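Local structure of DNA repair and telomere maintenance protein nbs1 (3HUF) at residues Arg46-Thr51 / Phe77-Asn82; Cys66-Lys71 / Leu98-Gly103; Leu247-Ser252 / Thr268-Leu273. The protein serves, within the MRN complex, as a phosphoprotein-binding adaptor in DNA double-strand break repair, its N-terminal FHA and tandem BRCT domains recognising phosphorylated partners. One frame throughout, in Å; residues are numbered along the deposited sequence.

Contact 1: residues Arg46-Thr51 / Phe77-Asn82; sequences RHARFT and FGTKVN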
ATOM      1  N   ARG A  46     -27.937   8.204  20.143  1.00 39.61           N
ATOM      2  CA  ARG A  46     -26.875   8.770  19.317  1.00 39.69           C
ATOM      3  C   ARG A  46     -25.726   9.032  20.295  1.00 39.05           C
ATOM      4  O   ARG A  46     -25.851   9.904  21.163  1.00 38.72           O
ATOM      5  CB  ARG A  46     -27.320  10.084  18.675  1.00 39.77           C
ATOM      6  CG  ARG A  46     -28.449   9.971  17.660  1.00 42.79           C
ATOM      7  CD  ARG A  46     -28.893  11.352  17.123  1.00 47.35           C
ATOM      8  NE  ARG A  46     -27.832  12.094  16.425  1.00 51.21           N
ATOM      9  CZ  ARG A  46     -27.166  13.138  16.936  1.00 54.05           C
ATOM     10  NH1 ARG A  46     -27.441  13.587  18.162  1.00 54.96           N
ATOM     11  NH2 ARG A  46     -26.223  13.747  16.218  1.00 54.86           N
ATOM     12  N   HIS A  47     -24.623   8.287  20.175  1.00 37.76           N
ATOM     13  CA  HIS A  47     -23.619   8.269  21.250  1.00 37.17           C
ATOM     14  C   HIS A  47     -22.319   9.016  20.941  1.00 37.31           C
ATOM     15  O   HIS A  47     -21.860   9.843  21.745  1.00 37.44           O
ATOM     16  CB  HIS A  47     -23.313   6.833  21.703  1.00 36.69           C
ATOM     17  CG  HIS A  47     -22.541   6.764  22.985  1.00 35.82           C
ATOM     18  ND1 HIS A  47     -23.116   6.424  24.187  1.00 37.48           N
ATOM     19  CD2 HIS A  47     -21.238   7.007  23.253  1.00 34.30           C
ATOM     20  CE1 HIS A  47     -22.204   6.463  25.142  1.00 36.83           C
ATOM     21  NE2 HIS A  47     -21.053   6.808  24.598  1.00 34.44           N
ATOM     22  N   ALA A  48     -21.723   8.701  19.797  1.00 36.46           N
ATOM     23  CA  ALA A  48     -20.450   9.268  19.391  1.00 36.78           C
ATOM     24  C   ALA A  48     -20.462   9.690  17.923  1.00 36.77           C
ATOM     25  O   ALA A  48     -21.224   9.151  17.115  1.00 36.94           O
ATOM     26  CB  ALA A  48     -19.312   8.252  19.628  1.00 36.13           C
ATOM     27  N   ARG A  49     -19.599  10.643  17.593  1.00 36.68           N
ATOM     28  CA  ARG A  49     -19.274  10.943  16.218  1.00 37.09           C
ATOM     29  C   ARG A  49     -17.819  10.551  15.962  1.00 36.80           C
ATOM     30  O   ARG A  49     -16.947  10.891  16.748  1.00 36.93           O
ATOM     31  CB  ARG A  49     -19.494  12.425  15.935  1.00 37.49           C
ATOM     32  CG  ARG A  49     -19.137  12.828  14.519  1.00 40.52           C
ATOM     33  CD  ARG A  49     -19.237  14.342  14.317  1.00 47.48           C
ATOM     34  NE  ARG A  49     -20.520  14.860  14.803  1.00 51.81           N
ATOM     35  CZ  ARG A  49     -21.652  14.895  14.095  1.00 55.07           C
ATOM     36  NH1 ARG A  49     -21.691  14.454  12.831  1.00 55.32           N
ATOM     37  NH2 ARG A  49     -22.757  15.379  14.661  1.00 55.30           N
ATOM     38  N   PHE A  50     -17.586   9.779  14.905  1.00 36.59           N
ATOM     39  CA  PHE A  50     -16.255   9.451  14.430  1.00 36.05           C
ATOM     40  C   PHE A  50     -16.073  10.238  13.143  1.00 36.71           C
ATOM     41  O   PHE A  50     -16.904  10.139  12.241  1.00 37.43           O
ATOM     42  CB  PHE A  50     -16.125   7.975  14.050  1.00 35.87           C
ATOM     43  CG  PHE A  50     -16.331   6.995  15.179  1.00 33.28           C
ATOM     44  CD1 PHE A  50     -16.402   7.398  16.514  1.00 32.05           C
ATOM     45  CD2 PHE A  50     -16.411   5.652  14.882  1.00 30.64           C
ATOM     46  CE1 PHE A  50     -16.587   6.465  17.521  1.00 32.78           C
ATOM     47  CE2 PHE A  50     -16.583   4.693  15.881  1.00 30.70           C
ATOM     48  CZ  PHE A  50     -16.668   5.095  17.202  1.00 34.97           C
ATOM     49  N   THR A  51     -14.999  11.012  13.061  1.00 36.31           N
ATOM     50  CA  THR A  51     -14.662  11.780  11.867  1.00 36.41           C
ATOM     51  C   THR A  51     -13.288  11.328  11.437  1.00 36.10           C
ATOM     52  O   THR A  51     -12.349  11.321  12.231  1.00 36.58           O
ATOM     53  CB  THR A  51     -14.656  13.319  12.110  1.00 35.90           C
ATOM     54  OG1 THR A  51     -15.929  13.721  12.619  1.00 37.22           O
ATOM     55  CG2 THR A  51     -14.407  14.080  10.807  1.00 34.91           C
ATOM     56  N   PHE A  77     -23.238   8.063  29.855  1.00 38.76           N
ATOM     57  CA  PHE A  77     -22.096   7.363  30.458  1.00 38.29           C
ATOM     58  C   PHE A  77     -20.700   7.632  29.877  1.00 37.73           C
ATOM     59  O   PHE A  77     -19.729   7.056  30.351  1.00 37.60           O
ATOM     60  CB  PHE A  77     -22.378   5.856  30.535  1.00 38.16           C
ATOM     61  CG  PHE A  77     -23.551   5.509  31.405  1.00 38.71           C
ATOM     62  CD1 PHE A  77     -24.668   4.890  30.870  1.00 38.03           C
ATOM     63  CD2 PHE A  77     -23.548   5.829  32.763  1.00 39.61           C
ATOM     64  CE1 PHE A  77     -25.765   4.575  31.675  1.00 40.73           C
ATOM     65  CE2 PHE A  77     -24.635   5.518  33.579  1.00 39.59           C
ATOM     66  CZ  PHE A  77     -25.755   4.889  33.034  1.00 39.86           C
ATOM     67  N   GLY A  78     -20.594   8.502  28.871  1.00 37.33           N
ATOM     68  CA  GLY A  78     -19.292   8.924  28.335  1.00 36.79           C
ATOM     69  C   GLY A  78     -18.695   8.024  27.247  1.00 36.48           C
ATOM     70  O   GLY A  78     -19.261   6.979  26.909  1.00 36.39           O
ATOM     71  N   THR A  79     -17.539   8.437  26.718  1.00 36.13           N
ATOM     72  CA  THR A  79     -16.788   7.689  25.686  1.00 35.31           C
ATOM     73  C   THR A  79     -15.300   7.715  26.013  1.00 35.61           C
ATOM     74  O   THR A  79     -14.769   8.742  26.443  1.00 34.83           O
ATOM     75  CB  THR A  79     -16.998   8.307  24.278  1.00 35.27           C
ATOM     76  OG1 THR A  79     -18.396   8.352  23.986  1.00 34.25           O
ATOM     77  CG2 THR A  79     -16.268   7.501  23.167  1.00 33.75           C
ATOM     78  N   LYS A  80     -14.626   6.576  25.839  1.00 35.25           N
ATOM     79  CA  LYS A  80     -13.190   6.509  26.093  1.00 34.97           C
ATOM     80  C   LYS A  80     -12.547   5.966  24.839  1.00 34.94           C
ATOM     81  O   LYS A  80     -13.133   5.099  24.160  1.00 34.27           O
ATOM     82  CB  LYS A  80     -12.849   5.569  27.265  1.00 35.10           C
ATOM     83  CG  LYS A  80     -13.578   5.860  28.600  1.00 36.70           C
ATOM     84  CD  LYS A  80     -13.042   4.973  29.726  1.00 37.24           C
ATOM     85  CE  LYS A  80     -13.540   5.437  31.065  1.00 41.48           C
ATOM     86  NZ  LYS A  80     -12.860   4.753  32.226  1.00 45.29           N
ATOM     87  N   VAL A  81     -11.353   6.467  24.534  1.00 34.45           N
ATOM     88  CA  VAL A  81     -10.506   5.870  23.502  1.00 34.69           C
ATOM     89  C   VAL A  81      -9.187   5.424  24.153  1.00 35.53           C
ATOM     90  O   VAL A  81      -8.503   6.239  24.791  1.00 34.89           O
ATOM     91  CB  VAL A  81     -10.208   6.851  22.378  1.00 34.80           C
ATOM     92  CG1 VAL A  81      -9.378   6.146  21.259  1.00 34.45           C
ATOM     93  CG2 VAL A  81     -11.520   7.453  21.810  1.00 31.99           C
ATOM     94  N   ASN A  82      -8.848   4.138  24.043  1.00 35.45           N
ATOM     95  CA  ASN A  82      -7.607   3.654  24.649  1.00 36.46           C
ATOM     96  C   ASN A  82      -7.568   4.100  26.102  1.00 36.53           C
ATOM     97  O   ASN A  82      -6.569   4.632  26.555  1.00 36.83           O
ATOM     98  CB  ASN A  82      -6.366   4.160  23.856  1.00 36.42           C
ATOM     99  CG  ASN A  82      -6.188   3.414  22.522  1.00 37.35           C
ATOM    100  OD1 ASN A  82      -6.783   2.364  22.329  1.00 38.62           O
ATOM    101  ND2 ASN A  82      -5.387   3.950  21.620  1.00 36.45           N
TER

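Contact 2: residues Cys66-Lys71 / Leu98-Gly103; sequences CEFEVK and LKIQLG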
ATOM      1  N   CYS A  66      -4.993   7.817   8.398  1.00 37.72           N
ATOM      2  CA  CYS A  66      -5.834   9.012   8.355  1.00 37.87           C
ATOM      3  C   CYS A  66      -6.200   9.372   9.784  1.00 37.62           C
ATOM      4  O   CYS A  66      -6.432   8.477  10.614  1.00 37.13           O
ATOM      5  CB  CYS A  66      -7.105   8.737   7.579  1.00 37.92           C
ATOM      6  SG  CYS A  66      -6.846   8.550   5.807  1.00 41.00           S
ATOM      7  N   GLU A  67      -6.225  10.670  10.075  1.00 37.14           N
ATOM      8  CA  GLU A  67      -6.576  11.135  11.423  1.00 37.47           C
ATOM      9  C   GLU A  67      -7.996  10.689  11.770  1.00 37.43           C
ATOM     10  O   GLU A  67      -8.942  10.870  10.984  1.00 36.72           O
ATOM     11  CB  GLU A  67      -6.481  12.663  11.522  1.00 37.76           C
ATOM     12  CG  GLU A  67      -6.756  13.205  12.915  1.00 37.96           C
ATOM     13  CD  GLU A  67      -6.396  14.651  13.017  1.00 40.79           C
ATOM     14  OE1 GLU A  67      -7.245  15.453  13.495  1.00 40.85           O
ATOM     15  OE2 GLU A  67      -5.266  14.988  12.593  1.00 40.23           O
ATOM     16  N   PHE A  68      -8.125  10.097  12.949  1.00 37.34           N
ATOM     17  CA  PHE A  68      -9.389   9.539  13.413  1.00 37.10           C
ATOM     18  C   PHE A  68      -9.806  10.372  14.628  1.00 37.39           C
ATOM     19  O   PHE A  68      -9.092  10.424  15.627  1.00 37.49           O
ATOM     20  CB  PHE A  68      -9.149   8.069  13.787  1.00 37.10           C
ATOM     21  CG  PHE A  68     -10.408   7.227  13.930  1.00 37.87           C
ATOM     22  CD1 PHE A  68     -10.615   6.131  13.085  1.00 37.68           C
ATOM     23  CD2 PHE A  68     -11.359   7.499  14.925  1.00 34.81           C
ATOM     24  CE1 PHE A  68     -11.747   5.331  13.221  1.00 36.72           C
ATOM     25  CE2 PHE A  68     -12.484   6.689  15.080  1.00 34.76           C
ATOM     26  CZ  PHE A  68     -12.680   5.609  14.221  1.00 36.39           C
ATOM     27  N   GLU A  69     -10.969  11.021  14.543  1.00 37.33           N
ATOM     28  CA  GLU A  69     -11.463  11.859  15.630  1.00 37.30           C
ATOM     29  C   GLU A  69     -12.732  11.278  16.225  1.00 37.16           C
ATOM     30  O   GLU A  69     -13.551  10.696  15.514  1.00 36.92           O
ATOM     31  CB  GLU A  69     -11.719  13.286  15.127  1.00 37.38           C
ATOM     32  CG  GLU A  69     -10.577  13.799  14.304  1.00 39.34           C
ATOM     33  CD  GLU A  69     -10.875  15.073  13.556  1.00 42.25           C
ATOM     34  OE1 GLU A  69     -12.056  15.427  13.391  1.00 44.82           O
ATOM     35  OE2 GLU A  69      -9.912  15.719  13.120  1.00 42.02           O
ATOM     36  N   VAL A  70     -12.877  11.429  17.536  1.00 37.42           N
ATOM     37  CA  VAL A  70     -14.039  10.920  18.271  1.00 37.23           C
ATOM     38  C   VAL A  70     -14.590  12.062  19.117  1.00 37.67           C
ATOM     39  O   VAL A  70     -13.857  12.642  19.892  1.00 36.45           O
ATOM     40  CB  VAL A  70     -13.648   9.730  19.196  1.00 36.73           C
ATOM     41  CG1 VAL A  70     -14.794   9.370  20.153  1.00 38.21           C
ATOM     42  CG2 VAL A  70     -13.223   8.501  18.365  1.00 36.14           C
ATOM     43  N   LYS A  71     -15.873  12.381  18.945  1.00 38.19           N
ATOM     44  CA  LYS A  71     -16.587  13.252  19.853  1.00 38.75           C
ATOM     45  C   LYS A  71     -17.659  12.500  20.632  1.00 38.46           C
ATOM     46  O   LYS A  71     -18.390  11.687  20.076  1.00 37.69           O
ATOM     47  CB  LYS A  71     -17.257  14.396  19.099  1.00 39.50           C
ATOM     48  CG  LYS A  71     -16.300  15.439  18.565  1.00 42.34           C
ATOM     49  CD  LYS A  71     -16.860  16.823  18.871  1.00 48.58           C
ATOM     50  CE  LYS A  71     -17.217  16.946  20.363  1.00 51.22           C
ATOM     51  NZ  LYS A  71     -17.888  18.242  20.736  1.00 52.04           N
ATOM     52  N   LEU A  98      -7.082   1.656  17.932  1.00 42.38           N
ATOM     53  CA  LEU A  98      -7.944   2.381  18.873  1.00 41.84           C
ATOM     54  C   LEU A  98      -8.982   1.443  19.492  1.00 41.67           C
ATOM     55  O   LEU A  98      -9.676   0.700  18.785  1.00 42.27           O
ATOM     56  CB  LEU A  98      -8.631   3.569  18.177  1.00 41.97           C
ATOM     57  CG  LEU A  98      -7.806   4.556  17.329  1.00 41.34           C
ATOM     58  CD1 LEU A  98      -8.701   5.557  16.665  1.00 40.58           C
ATOM     59  CD2 LEU A  98      -6.726   5.287  18.160  1.00 41.98           C
ATOM     60  N   LYS A  99      -9.072   1.474  20.819  1.00 40.67           N
ATOM     61  CA  LYS A  99     -10.033   0.676  21.550  1.00 40.54           C
ATOM     62  C   LYS A  99     -11.045   1.680  22.090  1.00 39.77           C
ATOM     63  O   LYS A  99     -10.713   2.519  22.918  1.00 38.75           O
ATOM     64  CB  LYS A  99      -9.293  -0.074  22.667  1.00 40.96           C
ATOM     65  CG  LYS A  99     -10.125  -0.900  23.598  1.00 44.16           C
ATOM     66  CD  LYS A  99      -9.248  -1.546  24.684  1.00 49.55           C
ATOM     67  CE  LYS A  99      -9.793  -1.286  26.094  1.00 53.39           C
ATOM     68  NZ  LYS A  99     -10.560  -2.465  26.655  1.00 55.78           N
ATOM     69  N   ILE A 100     -12.265   1.641  21.559  1.00 39.29           N
ATOM     70  CA  ILE A 100     -13.244   2.690  21.830  1.00 38.70           C
ATOM     71  C   ILE A 100     -14.377   2.078  22.652  1.00 38.80           C
ATOM     72  O   ILE A 100     -15.069   1.139  22.193  1.00 37.92           O
ATOM     73  CB  ILE A 100     -13.804   3.304  20.530  1.00 39.16           C
ATOM     74  CG1 ILE A 100     -12.678   3.921  19.682  1.00 39.08           C
ATOM     75  CG2 ILE A 100     -14.910   4.312  20.835  1.00 38.98           C
ATOM     76  CD1 ILE A 100     -12.962   3.972  18.203  1.00 38.68           C
ATOM     77  N   GLN A 101     -14.534   2.600  23.870  1.00 37.68           N
ATOM     78  CA  GLN A 101     -15.577   2.177  24.788  1.00 37.92           C
ATOM     79  C   GLN A 101     -16.703   3.206  24.824  1.00 37.65           C
ATOM     80  O   GLN A 101     -16.494   4.369  25.152  1.00 36.73           O
ATOM     81  CB  GLN A 101     -15.016   1.972  26.206  1.00 37.57           C
ATOM     82  CG  GLN A 101     -15.962   1.246  27.149  1.00 40.02           C
ATOM     83  CD  GLN A 101     -15.507   1.296  28.614  1.00 42.62           C
ATOM     84  OE1 GLN A 101     -14.328   1.495  28.913  1.00 43.56           O
ATOM     85  NE2 GLN A 101     -16.449   1.103  29.525  1.00 43.26           N
ATOM     86  N   LEU A 102     -17.901   2.753  24.489  1.00 37.91           N
ATOM     87  CA  LEU A 102     -19.073   3.600  24.524  1.00 38.56           C
ATOM     88  C   LEU A 102     -19.822   3.304  25.795  1.00 39.38           C
ATOM     89  O   LEU A 102     -20.241   2.159  26.033  1.00 39.36           O
ATOM     90  CB  LEU A 102     -19.956   3.336  23.317  1.00 38.39           C
ATOM     91  CG  LEU A 102     -19.261   3.441  21.961  1.00 38.52           C
ATOM     92  CD1 LEU A 102     -20.291   3.270  20.892  1.00 40.24           C
ATOM     93  CD2 LEU A 102     -18.538   4.791  21.798  1.00 38.54           C
ATOM     94  N   GLY A 103     -19.975   4.332  26.625  1.00 39.63           N
ATOM     95  CA  GLY A 103     -20.723   4.188  27.860  1.00 39.97           C
ATOM     96  C   GLY A 103     -20.011   3.246  28.808  1.00 40.56           C
ATOM     97  O   GLY A 103     -18.802   3.373  29.040  1.00 40.57           O
TER

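Contact 3: residues Leu247-Ser252 / Thr268-Leu273; sequences LGLRIS and TDFVVL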
ATOM      1  N   LEU A 247      19.069  -7.844  -7.201  1.00 41.47           N
ATOM      2  CA  LEU A 247      19.539  -8.734  -8.257  1.00 41.50           C
ATOM      3  C   LEU A 247      20.809  -9.467  -7.826  1.00 41.56           C
ATOM      4  O   LEU A 247      21.328 -10.301  -8.563  1.00 41.44           O
ATOM      5  CB  LEU A 247      19.772  -7.962  -9.563  1.00 41.46           C
ATOM      6  CG  LEU A 247      18.576  -7.176 -10.117  1.00 42.07           C
ATOM      7  CD1 LEU A 247      18.950  -6.361 -11.352  1.00 41.72           C
ATOM      8  CD2 LEU A 247      17.385  -8.091 -10.417  1.00 42.85           C
ATOM      9  N   GLY A 248      21.300  -9.159  -6.628  1.00 41.62           N
ATOM     10  CA  GLY A 248      22.492  -9.806  -6.085  1.00 41.82           C
ATOM     11  C   GLY A 248      23.800  -9.207  -6.571  1.00 42.06           C
ATOM     12  O   GLY A 248      24.863  -9.814  -6.410  1.00 42.19           O
ATOM     13  N   LEU A 249      23.730  -8.013  -7.161  1.00 42.03           N
ATOM     14  CA  LEU A 249      24.921  -7.341  -7.676  1.00 41.97           C
ATOM     15  C   LEU A 249      25.730  -6.652  -6.570  1.00 42.45           C
ATOM     16  O   LEU A 249      25.198  -6.313  -5.498  1.00 42.57           O
ATOM     17  CB  LEU A 249      24.540  -6.307  -8.736  1.00 41.63           C
ATOM     18  CG  LEU A 249      24.088  -6.773 -10.118  1.00 41.10           C
ATOM     19  CD1 LEU A 249      23.375  -5.645 -10.820  1.00 39.10           C
ATOM     20  CD2 LEU A 249      25.280  -7.255 -10.957  1.00 40.81           C
ATOM     21  N   ARG A 250      27.016  -6.448  -6.852  1.00 42.36           N
ATOM     22  CA  ARG A 250      27.900  -5.639  -6.023  1.00 42.72           C
ATOM     23  C   ARG A 250      28.018  -4.282  -6.708  1.00 42.89           C
ATOM     24  O   ARG A 250      28.358  -4.209  -7.878  1.00 42.87           O
ATOM     25  CB  ARG A 250      29.254  -6.343  -5.909  1.00 42.77           C
ATOM     26  CG  ARG A 250      30.411  -5.542  -5.330  1.00 43.35           C
ATOM     27  CD  ARG A 250      31.528  -6.515  -4.964  1.00 44.42           C
ATOM     28  NE  ARG A 250      32.868  -5.944  -5.025  1.00 45.59           N
ATOM     29  CZ  ARG A 250      33.974  -6.632  -4.742  1.00 47.70           C
ATOM     30  NH1 ARG A 250      33.882  -7.905  -4.380  1.00 48.60           N
ATOM     31  NH2 ARG A 250      35.173  -6.059  -4.824  1.00 47.37           N
ATOM     32  N   ILE A 251      27.705  -3.205  -5.995  1.00 43.40           N
ATOM     33  CA  ILE A 251      27.618  -1.888  -6.629  1.00 43.98           C
ATOM     34  C   ILE A 251      28.698  -0.938  -6.132  1.00 44.71           C
ATOM     35  O   ILE A 251      28.989  -0.883  -4.935  1.00 45.17           O
ATOM     36  CB  ILE A 251      26.234  -1.245  -6.409  1.00 43.71           C
ATOM     37  CG1 ILE A 251      25.127  -2.274  -6.634  1.00 43.87           C
ATOM     38  CG2 ILE A 251      26.022  -0.044  -7.334  1.00 43.27           C
ATOM     39  CD1 ILE A 251      23.980  -2.139  -5.669  1.00 43.26           C
ATOM     40  N   SER A 252      29.295  -0.197  -7.061  1.00 45.22           N
ATOM     41  CA  SER A 252      30.229   0.862  -6.719  1.00 46.02           C
ATOM     42  C   SER A 252      29.732   2.175  -7.305  1.00 46.59           C
ATOM     43  O   SER A 252      29.638   2.325  -8.522  1.00 46.71           O
ATOM     44  CB  SER A 252      31.630   0.542  -7.237  1.00 45.93           C
ATOM     45  OG  SER A 252      32.045  -0.734  -6.789  1.00 46.26           O
ATOM     46  N   THR A 268      35.058  -3.983 -11.940  1.00 57.13           N
ATOM     47  CA  THR A 268      33.635  -3.836 -12.228  1.00 55.46           C
ATOM     48  C   THR A 268      33.269  -4.456 -13.582  1.00 54.46           C
ATOM     49  O   THR A 268      33.854  -4.121 -14.615  1.00 54.03           O
ATOM     50  CB  THR A 268      33.220  -2.347 -12.136  1.00 55.51           C
ATOM     51  OG1 THR A 268      33.083  -1.982 -10.754  1.00 55.43           O
ATOM     52  CG2 THR A 268      31.913  -2.080 -12.849  1.00 54.93           C
ATOM     53  N   ASP A 269      32.298  -5.365 -13.554  1.00 53.21           N
ATOM     54  CA  ASP A 269      31.899  -6.128 -14.736  1.00 52.15           C
ATOM     55  C   ASP A 269      31.145  -5.318 -15.807  1.00 51.34           C
ATOM     56  O   ASP A 269      31.319  -5.567 -17.002  1.00 51.06           O
ATOM     57  CB  ASP A 269      31.138  -7.391 -14.314  1.00 52.13           C
ATOM     58  CG  ASP A 269      31.996  -8.334 -13.473  1.00 52.12           C
ATOM     59  OD1 ASP A 269      33.170  -8.563 -13.837  1.00 52.10           O
ATOM     60  OD2 ASP A 269      31.503  -8.844 -12.446  1.00 52.04           O
ATOM     61  N   PHE A 270      30.318  -4.359 -15.378  1.00 50.43           N
ATOM     62  CA  PHE A 270      29.651  -3.426 -16.301  1.00 49.60           C
ATOM     63  C   PHE A 270      29.170  -2.144 -15.610  1.00 49.41           C
ATOM     64  O   PHE A 270      29.043  -2.090 -14.382  1.00 48.91           O
ATOM     65  CB  PHE A 270      28.474  -4.098 -17.028  1.00 49.42           C
ATOM     66  CG  PHE A 270      27.430  -4.678 -16.106  1.00 48.94           C
ATOM     67  CD1 PHE A 270      26.398  -3.887 -15.606  1.00 47.83           C
ATOM     68  CD2 PHE A 270      27.474  -6.018 -15.745  1.00 48.63           C
ATOM     69  CE1 PHE A 270      25.443  -4.418 -14.769  1.00 46.95           C
ATOM     70  CE2 PHE A 270      26.524  -6.555 -14.899  1.00 48.30           C
ATOM     71  CZ  PHE A 270      25.502  -5.749 -14.407  1.00 48.05           C
ATOM     72  N   VAL A 271      28.889  -1.124 -16.420  1.00 49.25           N
ATOM     73  CA  VAL A 271      28.300   0.124 -15.940  1.00 49.15           C
ATOM     74  C   VAL A 271      26.784   0.134 -16.187  1.00 49.51           C
ATOM     75  O   VAL A 271      26.330  -0.101 -17.309  1.00 48.85           O
ATOM     76  CB  VAL A 271      28.957   1.360 -16.616  1.00 49.15           C
ATOM     77  CG1 VAL A 271      28.252   2.652 -16.221  1.00 48.66           C
ATOM     78  CG2 VAL A 271      30.440   1.437 -16.268  1.00 48.60           C
ATOM     79  N   VAL A 272      26.009   0.383 -15.133  1.00 49.93           N
ATOM     80  CA  VAL A 272      24.575   0.633 -15.280  1.00 50.90           C
ATOM     81  C   VAL A 272      24.352   2.133 -15.455  1.00 52.09           C
ATOM     82  O   VAL A 272      24.913   2.933 -14.715  1.00 52.08           O
ATOM     83  CB  VAL A 272      23.749   0.125 -14.068  1.00 50.60           C
ATOM     84  CG1 VAL A 272      22.270   0.109 -14.405  1.00 49.82           C
ATOM     85  CG2 VAL A 272      24.184  -1.262 -13.656  1.00 49.89           C
ATOM     86  N   LEU A 273      23.550   2.523 -16.440  1.00 53.65           N
ATOM     87  CA  LEU A 273      23.276   3.947 -16.647  1.00 55.13           C
ATOM     88  C   LEU A 273      21.838   4.338 -16.299  1.00 55.86           C
ATOM     89  O   LEU A 273      20.896   3.611 -16.629  1.00 56.06           O
ATOM     90  CB  LEU A 273      23.669   4.392 -18.071  1.00 55.29           C
ATOM     91  CG  LEU A 273      22.852   4.002 -19.309  1.00 55.93           C
ATOM     92  CD1 LEU A 273      21.756   5.035 -19.596  1.00 56.73           C
ATOM     93  CD2 LEU A 273      23.764   3.841 -20.533  1.00 56.15           C
TER

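Contact 1: residues Arg46-Thr51 / Phe77-Asn82
H47 NE2 donates a hydrogen bond to the backbone carbonyl G78 O, 2.9 Å away. The N-H...O angle is 146°, and the carbonyl oxygen lies almost in the imidazole plane; the donor, however, stands well above the carbonyl plane, 56° out. With CG set opposite the backbone N (chi1 -167°), the ring end of H47 comes nearer to 77-82 than the CB direction alone would bring it. On the other side of the ring, ND1 is hydrogen-bonded to the backbone N of S44, so both imidazole nitrogens are engaged and the ring's rotation is fixed; this pattern is consistent with a neutral ring protonated at NE2. S44 and H47 are the serine and histidine of the Ser-x-x-His signature of FHA domains, in which such a histidine braces the loops at the peptide-binding end. T79 OG1, hydrogen-bonded to D72 OD1, lies near the plane at the same ring edge, 3.1 Å from H47 NE2. H47 and A48 both face V25 in a classic beta bulge at the start of strand 48-52. At G78 the backbone angles would jam a CB against the carbonyl oxygen of F77, whose side chain packs on the backbone of the bound peptide.

Contact 2: residues Cys66-Lys71 / Leu98-Gly103
Apolar packing between the two sheets of the FHA beta sandwich makes this contact: strand 68-72 belongs to the five-stranded mixed sheet, strand 97-102 to the six-stranded antiparallel one. The nearest CA atoms, those of F68 and L98, are 9.1 Å apart, so side chains rather than backbones bridge the gap. L98 CD1 lies over one face of the F68 ring in a CH-pi contact, 3.9 Å from the centroid and 25° off the normal. It is displaced toward the rim, with F68 CG its nearest atom at 3.6 Å. I100 CD1, from the same strand as L98, meets the ring obliquely, 4.2 Å from F68 CE2. F68 CG is anti to the backbone N (chi1 -164°), which sends the ring across to the facing sheet; V70 CG2 borders its edge in plane. W2 meets the F68 ring edge-to-face, and F50 meets it with planes at about 55°. With an alanine at F68, the methyl of L98 would probably lose the ring face it rests on, leaving a gap between the sheets that W2 and I100 also border. Since every touching group is a buried hydrocarbon or aromatic surface, cohesion here rests on dispersion and exclusion of water.

Contact 3: residues Leu247-Ser252 / Thr268-Leu273
L249 CD2 meets F270 CZ at 3.8 Å, the closest approach between 247-252 and 268-273. The other branch of the leucine, CD1, lies 4.2 Å from the same CZ, so both methyls sit by the far end of the phenyl ring. CD2 approaches obliquely, and the two side chains cross at about a right angle. F270 CG takes the crowded position between its backbone N and carbonyl carbon (chi1 57°), a setting that brings the ring end nearer to L249 although its CB does not point that way. At the other end of the contact S252 OG and T268 OG1 stand 4.3 Å apart, too far for a hydrogen bond. One shell out, L249 also packs on L226, F229 and L244, while F270 rests on C231 and F290 and its neighbour D269 accepts a hydrogen bond at OD2 from the backbone N of S230. The backbone placing L249 leaves helix 238-246 through a Schellman motif, with G248 at positive phi (83°). Neither segment pairs directly with the other: R250 and S252 bond to C231 through their backbones, and F270 bonds to A232, so strand 230-234 runs between them. Such a central strand, joined through helix 238-246 to the edge strand 250-254 and flanked by 270-273 and then 291-293, gives the 2-1-3-4 parallel sheet of a BRCT domain, here the second of the pair.

How the contacts relate
Contacts 1 and 2 join the same two sheets of the FHA sandwich, and their centres lie only 6 Å apart; strands 48-52 and 68-72 are neighbours in one sheet, 79-81 and 97-102 in the other. T51 O to E69 N and N82 N to K99 O, both 2.7 Å, are probable hydrogen bonds tying them sheet by sheet. Both contacts are buried, yet contact 2 is wholly apolar, whereas contact 1, near the peptide-binding end, is polar and ring-edge directed. Contact 3, partly buried in the second BRCT domain, spans two strands of a single parallel sheet, its centre about 57 Å from that of contact 1 and about 51 Å from that of contact 2.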